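Long-range contact in EGF family domain-containing protein (Toxoplasma gondii, PDB 4Z80), which probably helps the parasite invade host cells as a divergent apical membrane antigen that binds a RON2-like partner at the moving junction: residues 125-130 with 140-145. Numbering follows the deposited sequence.
Sequences VMPHST and GAAEVA
Residues 125-130 and 140-145, two irregular segments of the long loop that runs from strand 101-104 to strand 160-161, are joined through two oxygens, Glu143 OE2 and Met126 O, each accepting two hydrogen bonds. Glu143, its chain extended beyond CG (chi2 176°), reaches the amides of Val125 and Met126. Glu143 OE2 accepts hydrogen bonds from Val125 N at 2.7 Å and Met126 N at 2.9 Å, both nearly straight and both arriving from above the carboxylate plane. Glu143 OE1 accepts from Asn124 N, so three consecutive backbone N-H groups converge on one side chain. Tyr154 OH adds a weak bond to OE2. The backbone bonds run the other way: Met126 O receives Gly140 N at 2.8 Å and, along a longer but straighter line (160° against 143°), Ala142 N at 3.1 Å; both donors belong to the type I turn from Gly140 to Glu143, which Glu143 N closes by bonding Gly140 O. Apolar contact is slight: Pro127, after a cis peptide bond, sets CD 3.9 Å from Ala142 CB. Nearby, His128 NE2 and Ser129 OG hydrogen-bond to Ser12 and Glu16 of the bound RON2L1 peptide chain. The buried carboxylate, met by three amides, probably stays ionised and ties the turn to the backbone just before the cis-proline.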
ATOM      1  N   VAL A 125     -16.437   8.577  -9.300  1.00 14.13           N
ATOM      2  CA  VAL A 125     -16.257   9.702  -8.387  1.00 14.73           C
ATOM      3  C   VAL A 125     -16.075  11.031  -9.130  1.00 14.91           C
ATOM      4  O   VAL A 125     -16.691  12.025  -8.752  1.00 16.36           O
ATOM      5  CB  VAL A 125     -15.037   9.474  -7.469  1.00 15.04           C
ATOM      6  CG1 VAL A 125     -14.739  10.704  -6.606  1.00 18.01           C
ATOM      7  CG2 VAL A 125     -15.276   8.254  -6.580  1.00 14.55           C
ATOM      8  N   MET A 126     -15.241  11.038 -10.174  1.00 14.34           N
ATOM      9  CA  MET A 126     -14.845  12.274 -10.858  1.00 15.00           C
ATOM     10  C   MET A 126     -15.631  12.469 -12.152  1.00 14.41           C
ATOM     11  O   MET A 126     -15.692  11.565 -12.979  1.00 14.97           O
ATOM     12  CB  MET A 126     -13.343  12.263 -11.177  1.00 14.44           C
ATOM     13  CG  MET A 126     -12.432  12.076  -9.964  1.00 14.94           C
ATOM     14  SD  MET A 126     -12.666  13.369  -8.722  1.00 15.74           S
ATOM     15  CE  MET A 126     -11.396  12.920  -7.531  1.00 17.37           C
ATOM     16  N   PRO A 127     -16.211  13.661 -12.355  1.00 13.39           N
ATOM     17  CA  PRO A 127     -16.171  14.848 -11.493  1.00 16.04           C
ATOM     18  C   PRO A 127     -17.108  14.730 -10.303  1.00 14.77           C
ATOM     19  O   PRO A 127     -18.218  14.218 -10.436  1.00 16.72           O
ATOM     20  CB  PRO A 127     -16.631  15.966 -12.424  1.00 13.58           C
ATOM     21  CG  PRO A 127     -17.588  15.276 -13.344  1.00 15.99           C
ATOM     22  CD  PRO A 127     -16.965  13.922 -13.592  1.00 15.27           C
ATOM     23  N   HIS A 128     -16.664  15.213  -9.152  1.00 15.94           N
ATOM     24  CA  HIS A 128     -17.486  15.157  -7.958  1.00 15.28           C
ATOM     25  C   HIS A 128     -18.538  16.254  -7.980  1.00 16.92           C
ATOM     26  O   HIS A 128     -19.642  16.076  -7.476  1.00 18.15           O
ATOM     27  CB  HIS A 128     -16.608  15.280  -6.714  1.00 15.49           C
ATOM     28  CG  HIS A 128     -17.371  15.181  -5.436  1.00 17.75           C
ATOM     29  ND1 HIS A 128     -17.959  14.010  -5.011  1.00 17.46           N
ATOM     30  CD2 HIS A 128     -17.672  16.115  -4.504  1.00 16.61           C
ATOM     31  CE1 HIS A 128     -18.579  14.224  -3.865  1.00 17.20           C
ATOM     32  NE2 HIS A 128     -18.420  15.493  -3.536  1.00 18.18           N
ATOM     33  N   SER A 129     -18.175  17.389  -8.570  1.00 16.96           N
ATOM     34  CA  SER A 129     -19.091  18.515  -8.725  1.00 20.01           C
ATOM     35  C   SER A 129     -18.875  19.159 -10.082  1.00 13.93           C
ATOM     36  O   SER A 129     -17.761  19.171 -10.604  1.00 17.54           O
ATOM     37  CB  SER A 129     -18.884  19.550  -7.615  1.00 20.82           C
ATOM     38  OG  SER A 129     -19.637  20.728  -7.871  1.00 22.54           O
ATOM     39  N   THR A 130     -19.952  19.681 -10.654  1.00 16.99           N
ATOM     40  CA  THR A 130     -19.857  20.481 -11.867  1.00 17.87           C
ATOM     41  C   THR A 130     -20.530  21.828 -11.647  1.00 20.11           C
ATOM     42  O   THR A 130     -20.984  22.457 -12.593  1.00 19.45           O
ATOM     43  CB  THR A 130     -20.498  19.773 -13.080  1.00 19.51           C
ATOM     44  OG1 THR A 130     -21.867  19.463 -12.791  1.00 19.74           O
ATOM     45  CG2 THR A 130     -19.749  18.495 -13.408  1.00 18.17           C
ATOM     46  N   GLY A 140     -17.794   9.688 -12.669  1.00 17.61           N
ATOM     47  CA  GLY A 140     -17.297   8.634 -13.531  1.00 17.46           C
ATOM     48  C   GLY A 140     -16.953   9.143 -14.921  1.00 15.88           C
ATOM     49  O   GLY A 140     -16.087   8.591 -15.589  1.00 15.47           O
ATOM     50  N   ALA A 141     -17.627  10.203 -15.358  1.00 16.35           N
ATOM     51  CA  ALA A 141     -17.481  10.687 -16.729  1.00 17.73           C
ATOM     52  C   ALA A 141     -16.055  11.092 -17.083  1.00 14.32           C
ATOM     53  O   ALA A 141     -15.654  10.985 -18.238  1.00 16.71           O
ATOM     54  CB  ALA A 141     -18.420  11.858 -16.962  1.00 16.77           C
ATOM     55  N   ALA A 142     -15.286  11.553 -16.099  1.00 13.67           N
ATOM     56  CA  ALA A 142     -13.926  12.024 -16.365  1.00 12.69           C
ATOM     57  C   ALA A 142     -12.862  10.935 -16.205  1.00 12.88           C
ATOM     58  O   ALA A 142     -11.686  11.155 -16.515  1.00 14.03           O
ATOM     59  CB  ALA A 142     -13.588  13.194 -15.454  1.00 14.50           C
ATOM     60  N   GLU A 143     -13.271   9.767 -15.716  1.00 13.68           N
ATOM     61  CA  GLU A 143     -12.320   8.733 -15.303  1.00 15.09           C
ATOM     62  C   GLU A 143     -11.830   7.871 -16.465  1.00 13.30           C
ATOM     63  O   GLU A 143     -12.448   7.833 -17.526  1.00 14.15           O
ATOM     64  CB  GLU A 143     -12.968   7.859 -14.220  1.00 14.51           C
ATOM     65  CG  GLU A 143     -13.337   8.685 -12.980  1.00 14.94           C
ATOM     66  CD  GLU A 143     -14.072   7.907 -11.907  1.00 15.83           C
ATOM     67  OE1 GLU A 143     -14.567   6.795 -12.191  1.00 15.54           O
ATOM     68  OE2 GLU A 143     -14.158   8.420 -10.772  1.00 14.44           O
ATOM     69  N   VAL A 144     -10.699   7.201 -16.271  1.00 14.15           N
ATOM     70  CA  VAL A 144     -10.207   6.280 -17.288  1.00 12.47           C
ATOM     71  C   VAL A 144     -11.289   5.254 -17.608  1.00 15.96           C
ATOM     72  O   VAL A 144     -12.087   4.888 -16.741  1.00 15.35           O
ATOM     73  CB  VAL A 144      -8.903   5.567 -16.845  1.00 13.31           C
ATOM     74  CG1 VAL A 144      -7.803   6.581 -16.565  1.00 15.19           C
ATOM     75  CG2 VAL A 144      -9.138   4.688 -15.630  1.00 16.87           C
ATOM     76  N   ALA A 145     -11.325   4.800 -18.857  1.00 13.64           N
ATOM     77  CA  ALA A 145     -12.340   3.852 -19.291  1.00 14.61           C
ATOM     78  C   ALA A 145     -12.300   2.623 -18.391  1.00 11.80           C
ATOM     79  O   ALA A 145     -11.222   2.189 -17.991  1.00 13.02           O
ATOM     80  CB  ALA A 145     -12.121   3.455 -20.745  1.00 15.46           C
TER